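Local coordinates for protein glucose-6-phosphate 1-dehydrogenase (PDB 4LGV) that probably catalyses the NADP+-dependent oxidation of glucose 6-phosphate to 6-phosphogluconolactone, the entry step of the pentose phosphate pathway, at residues His226-Glu231 / His475-Pro480; Val347-Met352 / Gln373-Ile378; Pro334-Ala339 / Ala469-Arg474; Lys341-Lys346 / Gly460-Glu465. All coordinates share one frame; numbering follows the deposited sequence. Where two conformers were deposited one is given.

The four contacts illustrate how one mixed beta sheet can be assembled from distant parts of a chain and then clasped by its C-terminal tail. Interactions 1, 2 and 3 share that sheet: strand 222-230 bonds to 347-354 on one flank (T228 O to E349 N, 2.8 Å) and to 335-340 on the other (I227 N to F336 O, 2.7 Å). The centre of interaction 1 lies about 8 Å from that of interaction 2 and 9 Å from that of interaction 3. Interaction 4 joins loops near the C-terminal end of strand 222-230, tied to interaction 1 by a salt bridge, E231 OE1 to K341 NZ, 2.8 Å. No ligand takes part in these contacts.

Interaction 1: His226-Glu231 / His475-Pro480; sequences HITMAE and HAWQQP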
loop_
_atom_site.group_PDB
_atom_site.type_symbol
_atom_site.label_atom_id
_atom_site.label_comp_id
_atom_site.label_asym_id
_atom_site.label_seq_id
_atom_site.Cartn_x
_atom_site.Cartn_y
_atom_site.Cartn_z
ATOM N N HIS A 226 2.234 -20.437 -9.923
ATOM C CA HIS A 226 2.393 -21.773 -10.531
ATOM C C HIS A 226 3.874 -22.081 -10.681
ATOM O O HIS A 226 4.632 -21.278 -11.236
ATOM C CB HIS A 226 1.814 -21.871 -11.916
ATOM C CG HIS A 226 0.332 -21.808 -11.973
ATOM N ND1 HIS A 226 -0.359 -21.889 -13.161
ATOM C CD2 HIS A 226 -0.593 -21.601 -11.010
ATOM C CE1 HIS A 226 -1.658 -21.800 -12.923
ATOM N NE2 HIS A 226 -1.824 -21.600 -11.626
ATOM N N ILE A 227 4.280 -23.215 -10.151
ATOM C CA ILE A 227 5.646 -23.683 -10.286
ATOM C C ILE A 227 5.667 -24.920 -11.177
ATOM O O ILE A 227 4.958 -25.894 -10.917
ATOM C CB ILE A 227 6.225 -24.021 -8.918
ATOM C CG1 ILE A 227 6.377 -22.717 -8.131
ATOM C CG2 ILE A 227 7.547 -24.727 -9.089
ATOM C CD1 ILE A 227 6.886 -22.888 -6.705
ATOM N N THR A 228 6.414 -24.848 -12.255
ATOM C CA THR A 228 6.497 -25.944 -13.217
ATOM C C THR A 228 7.922 -26.405 -13.309
ATOM O O THR A 228 8.824 -25.608 -13.574
ATOM C CB THR A 228 6.045 -25.494 -14.610
ATOM O OG1 THR A 228 4.658 -25.141 -14.591
ATOM C CG2 THR A 228 6.257 -26.612 -15.626
ATOM N N MET A 229 8.143 -27.694 -13.080
ATOM C CA MET A 229 9.417 -28.308 -13.369
ATOM C C MET A 229 9.228 -29.454 -14.360
ATOM O O MET A 229 8.730 -30.516 -14.008
ATOM C CB MET A 229 10.075 -28.869 -12.134
ATOM C CG MET A 229 11.290 -29.673 -12.591
ATOM S SD MET A 229 12.255 -30.213 -11.227
ATOM C CE MET A 229 13.608 -30.915 -12.149
ATOM N N ALA A 230 9.671 -29.243 -15.591
ATOM C CA ALA A 230 9.509 -30.230 -16.649
ATOM C C ALA A 230 10.852 -30.733 -17.156
ATOM O O ALA A 230 11.800 -29.950 -17.362
ATOM C CB ALA A 230 8.711 -29.628 -17.781
ATOM N N GLU A 231 10.955 -32.037 -17.317
ATOM C CA GLU A 231 12.120 -32.637 -17.995
ATOM C C GLU A 231 11.592 -33.426 -19.210
ATOM O O GLU A 231 10.627 -34.149 -19.089
ATOM C CB GLU A 231 12.897 -33.539 -17.023
ATOM C CG GLU A 231 13.546 -32.765 -15.884
ATOM C CD GLU A 231 14.194 -33.643 -14.837
ATOM O OE1 GLU A 231 13.558 -34.596 -14.358
ATOM O OE2 GLU A 231 15.359 -33.416 -14.517
ATOM N N HIS A 475 -6.405 -20.127 -12.278
ATOM C CA HIS A 475 -5.763 -19.844 -13.575
ATOM C C HIS A 475 -5.324 -21.119 -14.225
ATOM O O HIS A 475 -4.741 -21.967 -13.571
ATOM C CB HIS A 475 -4.567 -18.939 -13.384
ATOM C CG HIS A 475 -4.955 -17.547 -13.034
ATOM N ND1 HIS A 475 -5.338 -16.629 -13.988
ATOM C CD2 HIS A 475 -5.077 -16.930 -11.833
ATOM C CE1 HIS A 475 -5.647 -15.494 -13.386
ATOM N NE2 HIS A 475 -5.492 -15.648 -12.082
ATOM N N ALA A 476 -5.621 -21.252 -15.506
ATOM C CA ALA A 476 -5.148 -22.393 -16.278
ATOM C C ALA A 476 -3.628 -22.482 -16.282
ATOM O O ALA A 476 -2.934 -21.470 -16.237
ATOM C CB ALA A 476 -5.678 -22.309 -17.701
ATOM N N TRP A 477 -3.096 -23.697 -16.293
ATOM C CA TRP A 477 -1.679 -23.895 -16.540
ATOM C C TRP A 477 -1.340 -23.242 -17.882
ATOM O O TRP A 477 -1.999 -23.513 -18.872
ATOM C CB TRP A 477 -1.345 -25.360 -16.624
ATOM C CG TRP A 477 -1.500 -26.137 -15.325
ATOM C CD1 TRP A 477 -2.466 -27.035 -15.050
ATOM C CD2 TRP A 477 -0.638 -26.130 -14.192
ATOM N NE1 TRP A 477 -2.288 -27.568 -13.809
ATOM C CE2 TRP A 477 -1.182 -27.013 -13.250
ATOM C CE3 TRP A 477 0.496 -25.424 -13.859
ATOM C CZ2 TRP A 477 -0.605 -27.245 -12.022
ATOM C CZ3 TRP A 477 1.071 -25.668 -12.635
ATOM C CH2 TRP A 477 0.531 -26.597 -11.751
ATOM N N GLN A 478 -0.334 -22.376 -17.896
ATOM C CA GLN A 478 0.073 -21.657 -19.100
ATOM C C GLN A 478 1.237 -22.402 -19.768
ATOM O O GLN A 478 1.932 -23.214 -19.124
ATOM C CB GLN A 478 0.587 -20.254 -18.762
ATOM C CG GLN A 478 -0.350 -19.383 -17.948
ATOM C CD GLN A 478 -1.566 -18.940 -18.728
ATOM O OE1 GLN A 478 -1.428 -18.338 -19.762
ATOM N NE2 GLN A 478 -2.766 -19.277 -18.243
ATOM N N GLN A 479 1.434 -22.130 -21.053
ATOM C CA GLN A 479 2.631 -22.622 -21.755
ATOM C C GLN A 479 3.848 -21.965 -21.133
ATOM O O GLN A 479 3.897 -20.745 -21.003
ATOM C CB GLN A 479 2.642 -22.359 -23.271
ATOM C CG GLN A 479 2.544 -23.619 -24.172
ATOM C CD GLN A 479 3.846 -24.454 -24.349
ATOM O OE1 GLN A 479 4.991 -23.959 -24.239
ATOM N NE2 GLN A 479 3.653 -25.737 -24.650
ATOM N N PRO A 480 4.849 -22.765 -20.762
ATOM C CA PRO A 480 6.002 -22.189 -20.122
ATOM C C PRO A 480 6.819 -21.350 -21.048
ATOM O O PRO A 480 6.851 -21.603 -22.246
ATOM C CB PRO A 480 6.831 -23.404 -19.686
ATOM C CG PRO A 480 5.871 -24.506 -19.633
ATOM C CD PRO A 480 4.940 -24.232 -20.783
HETATM O O HOH W 1 1.281 -21.932 -15.652
#
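H226 and W477 bring the strand and the C-terminal tail together. With chi1 of -69° the imidazole stands anti to its own carbonyl carbon, from where it reaches the tail. The two rings meet at a slant, planes 50° apart, the centroids of the imidazole and the indole six-membered ring separated by 4.7 Å. The closest atoms of the pair are H226 ND1 and W477 CE3, at 3.7 Å, and T228 OG1 approaches the same six-membered ring obliquely, 4.1 Å from W477 CZ3. Two tail carbonyls approach the imidazole near its plane: CE1 of H226 is 3.2 Å from O of H475 and 3.6 Å from O of A476.

No direct hydrogen bond crosses the contact. A water in the imidazole plane makes the link instead, hydrogen-bonded to H226 ND1 at 3.0 Å and accepting from Q478 N at 2.8 Å. In the second shell, E224 OE1 bonds H226 NE2 and the carbonyl of A467 takes W477 NE1, which probably limits rotation of both rings; R338 NE separately bonds T228 OG1.

Strand 222-230 runs between strands 347-354 and 335-340. Helix 246-264 packs against I227 and M229, while the tail following helix 466-470 crosses the face carrying H226 and T228.

Interaction 2: Val347-Met352 / Gln373-Ile378; sequences VTEVRM and QIVLRI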
loop_
_atom_site.group_PDB
_atom_site.type_symbol
_atom_site.label_atom_id
_atom_site.label_comp_id
_atom_site.label_asym_id
_atom_site.label_seq_id
_atom_site.Cartn_x
_atom_site.Cartn_y
_atom_site.Cartn_z
ATOM N N VAL A 347 12.350 -27.336 -18.624
ATOM C CA VAL A 347 12.199 -25.962 -18.093
ATOM C C VAL A 347 11.673 -26.007 -16.697
ATOM O O VAL A 347 10.830 -26.838 -16.368
ATOM C CB VAL A 347 11.271 -25.108 -18.999
ATOM C CG1 VAL A 347 9.880 -25.730 -19.109
ATOM C CG2 VAL A 347 11.198 -23.693 -18.533
ATOM N N THR A 348 12.201 -25.112 -15.871
ATOM C CA THR A 348 11.701 -24.882 -14.516
ATOM C C THR A 348 11.329 -23.435 -14.411
ATOM O O THR A 348 12.164 -22.546 -14.664
ATOM C CB THR A 348 12.747 -25.216 -13.449
ATOM O OG1 THR A 348 13.083 -26.605 -13.573
ATOM C CG2 THR A 348 12.211 -24.989 -12.069
ATOM N N GLU A 349 10.087 -23.193 -14.035
ATOM C CA GLU A 349 9.501 -21.860 -14.076
ATOM C C GLU A 349 8.679 -21.589 -12.814
ATOM O O GLU A 349 8.057 -22.478 -12.256
ATOM C CB GLU A 349 8.565 -21.807 -15.313
ATOM C CG GLU A 349 7.579 -20.672 -15.368
ATOM C CD GLU A 349 6.650 -20.731 -16.557
ATOM O OE1 GLU A 349 5.463 -21.168 -16.397
ATOM O OE2 GLU A 349 7.086 -20.309 -17.636
ATOM N N VAL A 350 8.743 -20.350 -12.357
ATOM C CA VAL A 350 7.879 -19.861 -11.302
ATOM C C VAL A 350 7.066 -18.739 -11.953
ATOM O O VAL A 350 7.621 -17.741 -12.393
ATOM C CB VAL A 350 8.661 -19.313 -10.118
ATOM C CG1 VAL A 350 7.711 -18.799 -9.012
ATOM C CG2 VAL A 350 9.560 -20.376 -9.527
ATOM N N ARG A 351 5.752 -18.924 -12.035
ATOM C CA ARG A 351 4.909 -17.975 -12.754
ATOM C C ARG A 351 3.976 -17.344 -11.753
ATOM O O ARG A 351 3.191 -18.014 -11.124
ATOM C CB ARG A 351 4.093 -18.686 -13.851
ATOM C CG ARG A 351 3.173 -17.772 -14.656
ATOM C CD ARG A 351 2.586 -18.518 -15.819
ATOM N NE ARG A 351 3.612 -18.847 -16.793
ATOM C CZ ARG A 351 3.874 -18.162 -17.883
ATOM N NH1 ARG A 351 3.174 -17.092 -18.164
ATOM N NH2 ARG A 351 4.860 -18.559 -18.680
ATOM N N MET A 352 4.071 -16.031 -11.601
ATOM C CA MET A 352 3.256 -15.330 -10.623
ATOM C C MET A 352 2.203 -14.487 -11.341
ATOM O O MET A 352 2.555 -13.631 -12.153
ATOM C CB MET A 352 4.153 -14.480 -9.766
ATOM C CG MET A 352 5.242 -15.283 -9.087
ATOM S SD MET A 352 6.389 -14.159 -8.306
ATOM C CE MET A 352 5.560 -14.209 -6.750
ATOM N N GLN A 373 1.611 -10.891 -15.577
ATOM C CA GLN A 373 2.358 -11.995 -14.955
ATOM C C GLN A 373 3.837 -11.686 -14.842
ATOM O O GLN A 373 4.432 -11.054 -15.698
ATOM C CB GLN A 373 2.183 -13.254 -15.812
ATOM C CG GLN A 373 0.788 -13.812 -15.690
ATOM C CD GLN A 373 0.460 -14.865 -16.732
ATOM O OE1 GLN A 373 1.148 -15.860 -16.876
ATOM N NE2 GLN A 373 -0.656 -14.672 -17.394
ATOM N N ILE A 374 4.421 -12.155 -13.758
ATOM C CA ILE A 374 5.863 -12.152 -13.572
ATOM C C ILE A 374 6.320 -13.585 -13.717
ATOM O O ILE A 374 5.899 -14.412 -12.952
ATOM C CB ILE A 374 6.241 -11.662 -12.188
ATOM C CG1 ILE A 374 5.805 -10.203 -12.026
ATOM C CG2 ILE A 374 7.742 -11.771 -11.985
ATOM C CD1 ILE A 374 5.953 -9.679 -10.614
ATOM N N VAL A 375 7.170 -13.860 -14.692
ATOM C CA VAL A 375 7.659 -15.210 -14.927
ATOM C C VAL A 375 9.155 -15.304 -14.676
ATOM O O VAL A 375 9.930 -14.579 -15.260
ATOM C CB VAL A 375 7.369 -15.646 -16.350
ATOM C CG1 VAL A 375 7.667 -17.118 -16.510
ATOM C CG2 VAL A 375 5.909 -15.403 -16.714
ATOM N N LEU A 376 9.547 -16.215 -13.808
ATOM C CA LEU A 376 10.938 -16.489 -13.527
ATOM C C LEU A 376 11.319 -17.861 -14.086
ATOM O O LEU A 376 10.832 -18.861 -13.584
ATOM C CB LEU A 376 11.166 -16.484 -12.005
ATOM C CG LEU A 376 10.703 -15.233 -11.250
ATOM C CD1 LEU A 376 10.847 -15.413 -9.772
ATOM C CD2 LEU A 376 11.490 -14.017 -11.664
ATOM N N ARG A 377 12.152 -17.913 -15.124
ATOM C CA ARG A 377 12.726 -19.156 -15.561
ATOM C C ARG A 377 13.971 -19.436 -14.699
ATOM O O ARG A 377 14.908 -18.657 -14.691
ATOM C CB ARG A 377 13.106 -19.119 -17.060
ATOM C CG ARG A 377 13.546 -20.496 -17.554
ATOM C CD ARG A 377 13.699 -20.629 -19.074
ATOM N NE ARG A 377 14.599 -19.629 -19.590
ATOM C CZ ARG A 377 14.259 -18.663 -20.427
ATOM N NH1 ARG A 377 13.026 -18.611 -20.931
ATOM N NH2 ARG A 377 15.159 -17.761 -20.782
ATOM N N ILE A 378 13.907 -20.503 -13.925
ATOM C CA ILE A 378 14.954 -20.886 -12.979
ATOM C C ILE A 378 16.019 -21.655 -13.740
ATOM O O ILE A 378 17.191 -21.528 -13.453
ATOM C CB ILE A 378 14.380 -21.815 -11.873
ATOM C CG1 ILE A 378 13.239 -21.132 -11.118
ATOM C CG2 ILE A 378 15.440 -22.261 -10.885
ATOM C CD1 ILE A 378 13.560 -19.756 -10.611
#
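V350 and L376 form the central hydrogen-bonded pair of two antiparallel strands, each donating its N to the other's O at 2.8 Å. The pattern recurs at M352 and I374, and I378 N to T348 O extends it. Between these pairs stand the non-hydrogen-bonded ones, E349 with R377 and R351 with V375, where CA-H groups point at carbonyls, as in E349 CA to L376 O at 3.3 Å.

Apolar contacts gather on the face that carries V350, M352, I374 and L376. CG2 of V350 lies 4.1 Å from CG1 of I378, and helix 246-264 presses on V350 and M352.

Polar contacts occupy the other face. R351 grips E349 side-on, NE to OE1 and NH2 to OE2, each at 3.0 Å, reaching both oxygens from above the carboxylate plane. A bend at chi3 (-68°) turns the guanidinium so that NH1 also donates to Q373 OE1 at 2.7 Å, with the amide plane turned 75° from it. CG2 of V375 lies over one guanidinium face, 3.5 Å from NH1. E349 OE2 has a further partner in W481 N, and R377 NE bonds the carbonyl of D381.

Such pairing is that of an antiparallel meander, which continues through strands 383-392 and 395-404 in the large sheet of the C-terminal domain of glucose-6-phosphate dehydrogenase.

Interaction 3: Pro334-Ala339 / Ala469-Arg474; sequences PIFLRA and ALVHGR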
loop_
_atom_site.group_PDB
_atom_site.type_symbol
_atom_site.label_atom_id
_atom_site.label_comp_id
_atom_site.label_asym_id
_atom_site.label_seq_id
_atom_site.Cartn_x
_atom_site.Cartn_y
_atom_site.Cartn_z
ATOM N N PRO A 334 -3.159 -19.164 -3.670
ATOM C CA PRO A 334 -2.898 -20.529 -3.959
ATOM C C PRO A 334 -1.597 -20.725 -4.725
ATOM O O PRO A 334 -1.309 -19.971 -5.649
ATOM C CB PRO A 334 -4.102 -20.954 -4.862
ATOM C CG PRO A 334 -5.090 -19.816 -4.796
ATOM C CD PRO A 334 -4.251 -18.619 -4.483
ATOM N N ILE A 335 -0.853 -21.755 -4.339
ATOM C CA ILE A 335 0.381 -22.106 -4.975
ATOM C C ILE A 335 0.244 -23.506 -5.587
ATOM O O ILE A 335 0.016 -24.474 -4.883
ATOM C CB ILE A 335 1.511 -22.060 -3.935
ATOM C CG1 ILE A 335 1.570 -20.668 -3.304
ATOM C CG2 ILE A 335 2.829 -22.447 -4.568
ATOM C CD1 ILE A 335 2.506 -20.526 -2.119
ATOM N N PHE A 336 0.345 -23.589 -6.907
ATOM C CA PHE A 336 0.252 -24.844 -7.606
ATOM C C PHE A 336 1.633 -25.232 -8.118
ATOM O O PHE A 336 2.383 -24.409 -8.644
ATOM C CB PHE A 336 -0.751 -24.756 -8.780
ATOM C CG PHE A 336 -2.186 -24.554 -8.345
ATOM C CD1 PHE A 336 -2.936 -25.618 -7.916
ATOM C CD2 PHE A 336 -2.751 -23.327 -8.371
ATOM C CE1 PHE A 336 -4.249 -25.452 -7.482
ATOM C CE2 PHE A 336 -4.058 -23.135 -7.974
ATOM C CZ PHE A 336 -4.821 -24.205 -7.535
ATOM N N LEU A 337 1.923 -26.515 -8.009
ATOM C CA LEU A 337 3.201 -27.038 -8.390
ATOM C C LEU A 337 3.024 -28.299 -9.240
ATOM O O LEU A 337 2.181 -29.124 -8.926
ATOM C CB LEU A 337 3.947 -27.340 -7.137
ATOM C CG LEU A 337 5.350 -27.835 -7.288
ATOM C CD1 LEU A 337 6.108 -27.434 -6.025
ATOM C CD2 LEU A 337 5.354 -29.342 -7.513
ATOM N N ARG A 338 3.792 -28.398 -10.332
ATOM C CA ARG A 338 3.814 -29.585 -11.153
ATOM C C ARG A 338 5.233 -29.891 -11.550
ATOM O O ARG A 338 6.032 -28.990 -11.864
ATOM C CB ARG A 338 2.934 -29.458 -12.380
ATOM C CG ARG A 338 3.370 -28.416 -13.370
ATOM C CD ARG A 338 2.425 -28.350 -14.561
ATOM N NE ARG A 338 2.764 -27.197 -15.399
ATOM C CZ ARG A 338 2.248 -26.950 -16.589
ATOM N NH1 ARG A 338 1.354 -27.774 -17.104
ATOM N NH2 ARG A 338 2.639 -25.886 -17.286
ATOM N N ALA A 339 5.570 -31.169 -11.445
ATOM C CA ALA A 339 6.904 -31.655 -11.795
ATOM C C ALA A 339 6.788 -33.039 -12.425
ATOM O O ALA A 339 6.010 -33.866 -11.971
ATOM C CB ALA A 339 7.765 -31.710 -10.571
ATOM N N ALA A 469 -7.686 -30.416 -13.718
ATOM C CA ALA A 469 -8.829 -30.254 -12.803
ATOM C C ALA A 469 -8.381 -29.564 -11.502
ATOM O O ALA A 469 -9.147 -28.846 -10.875
ATOM C CB ALA A 469 -9.496 -31.584 -12.514
ATOM N N LEU A 470 -7.146 -29.799 -11.100
ATOM C CA LEU A 470 -6.587 -29.138 -9.919
ATOM C C LEU A 470 -6.782 -27.609 -9.883
ATOM O O LEU A 470 -7.072 -27.044 -8.844
ATOM C CB LEU A 470 -5.078 -29.402 -9.885
ATOM C CG LEU A 470 -4.439 -29.727 -8.559
ATOM C CD1 LEU A 470 -5.258 -30.790 -7.866
ATOM C CD2 LEU A 470 -3.011 -30.174 -8.738
ATOM N N VAL A 471 -6.604 -26.977 -11.037
ATOM C CA VAL A 471 -6.678 -25.531 -11.166
ATOM C C VAL A 471 -8.034 -25.044 -11.737
ATOM O O VAL A 471 -8.144 -23.910 -12.199
ATOM C CB VAL A 471 -5.506 -25.008 -12.040
ATOM C CG1 VAL A 471 -4.173 -25.422 -11.445
ATOM C CG2 VAL A 471 -5.609 -25.505 -13.480
ATOM N N HIS A 472 -9.064 -25.892 -11.661
ATOM C CA HIS A 472 -10.339 -25.627 -12.344
ATOM C C HIS A 472 -11.036 -24.296 -12.050
ATOM O O HIS A 472 -11.421 -23.597 -12.990
ATOM C CB HIS A 472 -11.293 -26.897 -12.338
ATOM C CG HIS A 472 -12.525 -26.754 -11.502
ATOM N ND1 HIS A 472 -13.768 -26.405 -12.003
ATOM C CD2 HIS A 472 -12.700 -26.949 -10.177
ATOM C CE1 HIS A 472 -14.647 -26.386 -11.014
ATOM N NE2 HIS A 472 -14.023 -26.713 -9.897
ATOM N N GLY A 473 -11.161 -23.896 -10.794
ATOM C CA GLY A 473 -11.677 -22.547 -10.471
ATOM C C GLY A 473 -10.614 -21.438 -10.421
ATOM O O GLY A 473 -10.891 -20.315 -9.984
ATOM N N ARG A 474 -9.417 -21.710 -10.928
ATOM C CA ARG A 474 -8.269 -20.765 -10.824
ATOM C C ARG A 474 -7.690 -20.459 -12.197
ATOM O O ARG A 474 -8.418 -20.484 -13.175
ATOM C CB ARG A 474 -7.217 -21.403 -9.910
ATOM C CG ARG A 474 -7.731 -21.558 -8.491
ATOM C CD ARG A 474 -7.886 -20.077 -8.024
ATOM N NE ARG A 474 -8.330 -19.805 -6.660
ATOM C CZ ARG A 474 -8.247 -18.625 -6.032
ATOM N NH1 ARG A 474 -7.667 -17.537 -6.578
ATOM N NH2 ARG A 474 -8.702 -18.551 -4.789
#
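V471 meets F336 through CG1, a branch that chi1 of -57° sets anti to its own carbonyl carbon and against one face of the phenyl ring. In R474, chi1 sets CG, likewise anti to the carbonyl carbon, at the ring edge, and the bend at chi2 (-66°) then carries the guanidinium to P334. The phenyl group of F336 projects from the strand into the angle between these two tail residues.

The CH-pi contact is centred: CG1 of V471 stands 3.7 Å from the centroid of the F336 ring and only 10° off its normal. R474 comes from another direction, with CG near the ring plane, 4.0 Å from F336 CE2. O of L470 approaches at a slant, 3.5 Å from F336 CE1, and L470 CG adds an apolar contact with that same CE1 at 4.4 Å. Farther out, CG of P334 sits over the middle of the R474 guanidinium, 3.6 Å from CZ, so a flat charged group lies against an aliphatic ring.

V471 to R474 forms a type I beta turn, closed by R474 N to V471 O at 2.8 Å, which brings both ends of the turn to the strand. W477 also touches both F336 and V471, while E224 of the adjoining strand touches R474.

No hydrogen bond joins the two segments. The attachment therefore rests on CH-pi and van der Waals packing round a buried phenylalanine, with an exposed arginine at its margin; because R474 also meets a crystal neighbour, its orientation may partly reflect the lattice.

Interaction 4: Lys341-Lys346 / Gly460-Glu465; sequences KALPHK and GSWGPE
P344 stands across the indole of W462, setting CG and CD on its face, the most distinctive feature of a contact between two loops that lack regular secondary structure. CG of the proline is 3.6 Å from the centroid of the five-membered ring of W462, 11° off the normal, a CH-pi contact. CD of P344 extends the cover across the shared bond of the indole, 3.7 Å from W462 CD2. Two neighbours take up other positions round the tryptophan. L343, whose chi1 of -68° sets CG anti to the carbonyl carbon, extends both methyls to the 460-465 loop, and its CD1 approaches W462 CZ3 obliquely at 4.1 Å. The H345 ring turns its edge to the indole, CD2 to W462 CZ2 at 4.0 Å.

The backbones are joined by one hydrogen bond, G460 N to A342 O at 3.0 Å. It is nearly straight at the hydrogen (165°), although the donor sits well above the carbonyl plane. O of S461 points into the proline-leucine corner, 3.2 Å from both P344 CD and L343 CD2, and accepts a CA-H contact from L343 as well.

The 460-465 loop is shaped internally by an ST turn, in which S461 OG accepts from G463 N; this hydroxyl is also bonded to the carbonyl of E458. G460 and G463 both adopt positive phi values suited to glycine. Beyond the two loops, W462 also packs on Q479 and P480 of the tail.

The contact is thus built largely from C-H groups set against an aromatic face and a carbonyl oxygen. A single backbone hydrogen bond adds a directional tie, and neither loop relies on a salt bridge to the other.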
loop_
_atom_site.group_PDB
_atom_site.type_symbol
_atom_site.label_atom_id
_atom_site.label_comp_id
_atom_site.label_asym_id
_atom_site.label_seq_id
_atom_site.Cartn_x
_atom_site.Cartn_y
_atom_site.Cartn_z
ATOM N N LYS A 341 8.711 -36.253 -15.313
ATOM C CA LYS A 341 9.542 -36.831 -16.374
ATOM C C LYS A 341 8.754 -36.982 -17.665
ATOM O O LYS A 341 7.533 -37.119 -17.656
ATOM C CB LYS A 341 10.035 -38.220 -15.960
ATOM C CG LYS A 341 10.846 -38.220 -14.677
ATOM C CD LYS A 341 12.240 -37.629 -14.893
ATOM C CE LYS A 341 13.074 -37.794 -13.648
ATOM N NZ LYS A 341 14.392 -37.158 -13.786
ATOM N N ALA A 342 9.480 -36.964 -18.770
ATOM C CA ALA A 342 8.908 -37.187 -20.093
ATOM C C ALA A 342 7.798 -36.173 -20.403
ATOM O O ALA A 342 6.726 -36.522 -20.924
ATOM C CB ALA A 342 8.398 -38.622 -20.229
ATOM N N LEU A 343 8.071 -34.910 -20.107
ATOM C CA LEU A 343 7.164 -33.829 -20.468
ATOM C C LEU A 343 7.699 -33.202 -21.753
ATOM O O LEU A 343 8.789 -33.560 -22.193
ATOM C CB LEU A 343 7.067 -32.838 -19.298
ATOM C CG LEU A 343 6.376 -33.401 -18.056
ATOM C CD1 LEU A 343 6.042 -32.297 -17.054
ATOM C CD2 LEU A 343 5.098 -34.180 -18.365
ATOM N N PRO A 344 6.978 -32.229 -22.330
ATOM C CA PRO A 344 7.384 -31.748 -23.645
ATOM C C PRO A 344 8.678 -30.959 -23.725
ATOM O O PRO A 344 9.266 -30.874 -24.806
ATOM C CB PRO A 344 6.223 -30.846 -24.072
ATOM C CG PRO A 344 5.070 -31.308 -23.259
ATOM C CD PRO A 344 5.682 -31.665 -21.930
ATOM N N HIS A 345 9.093 -30.341 -22.628
ATOM C CA HIS A 345 10.289 -29.505 -22.635
ATOM C C HIS A 345 11.096 -29.640 -21.357
ATOM O O HIS A 345 10.613 -30.165 -20.362
ATOM C CB HIS A 345 9.904 -28.043 -22.792
ATOM C CG HIS A 345 9.019 -27.772 -23.968
ATOM N ND1 HIS A 345 9.467 -27.826 -25.272
ATOM C CD2 HIS A 345 7.711 -27.422 -24.031
ATOM C CE1 HIS A 345 8.471 -27.529 -26.089
ATOM N NE2 HIS A 345 7.396 -27.274 -25.360
ATOM N N LYS A 346 12.334 -29.144 -21.403
ATOM C CA LYS A 346 13.154 -29.013 -20.211
ATOM C C LYS A 346 13.100 -27.575 -19.700
ATOM O O LYS A 346 13.712 -26.693 -20.288
ATOM C CB LYS A 346 14.598 -29.416 -20.501
ATOM C CG LYS A 346 15.484 -29.395 -19.278
ATOM C CD LYS A 346 16.937 -29.559 -19.666
ATOM C CE LYS A 346 17.854 -29.345 -18.481
ATOM N NZ LYS A 346 19.210 -29.888 -18.755
ATOM N N GLY A 460 5.881 -37.087 -23.731
ATOM C CA GLY A 460 5.793 -35.945 -24.623
ATOM C C GLY A 460 4.530 -35.147 -24.381
ATOM O O GLY A 460 4.371 -34.095 -24.966
ATOM N N SER A 461 3.620 -35.641 -23.547
ATOM C CA SER A 461 2.433 -34.851 -23.171
ATOM C C SER A 461 2.759 -34.006 -21.951
ATOM O O SER A 461 3.837 -34.160 -21.357
ATOM C CB SER A 461 1.218 -35.771 -22.879
ATOM O OG SER A 461 1.353 -36.424 -21.627
ATOM N N TRP A 462 1.827 -33.125 -21.568
ATOM C CA TRP A 462 1.980 -32.293 -20.349
ATOM C C TRP A 462 1.617 -33.038 -19.081
ATOM O O TRP A 462 1.703 -32.485 -17.999
ATOM C CB TRP A 462 1.162 -30.974 -20.442
ATOM C CG TRP A 462 1.968 -29.933 -21.062
ATOM C CD1 TRP A 462 1.790 -29.364 -22.289
ATOM C CD2 TRP A 462 3.178 -29.396 -20.536
ATOM N NE1 TRP A 462 2.824 -28.467 -22.550
ATOM C CE2 TRP A 462 3.679 -28.476 -21.483
ATOM C CE3 TRP A 462 3.871 -29.584 -19.336
ATOM C CZ2 TRP A 462 4.823 -27.763 -21.269
ATOM C CZ3 TRP A 462 5.025 -28.878 -19.129
ATOM C CH2 TRP A 462 5.486 -27.975 -20.083
ATOM N N GLY A 463 1.200 -34.286 -19.208
ATOM C CA GLY A 463 0.867 -35.069 -18.047
ATOM C C GLY A 463 -0.602 -35.431 -18.007
ATOM O O GLY A 463 -1.356 -35.115 -18.903
ATOM N N PRO A 464 -1.007 -36.114 -16.948
ATOM C CA PRO A 464 -2.402 -36.493 -16.785
ATOM C C PRO A 464 -3.373 -35.313 -16.808
ATOM O O PRO A 464 -3.073 -34.242 -16.251
ATOM C CB PRO A 464 -2.442 -37.176 -15.415
ATOM C CG PRO A 464 -1.113 -36.978 -14.790
ATOM C CD PRO A 464 -0.179 -36.335 -15.754
ATOM N N GLU A 465 -4.538 -35.527 -17.416
ATOM C CA GLU A 465 -5.594 -34.514 -17.504
ATOM C C GLU A 465 -6.147 -34.129 -16.112
ATOM O O GLU A 465 -6.656 -33.032 -15.926
ATOM C CB GLU A 465 -6.722 -34.998 -18.417
#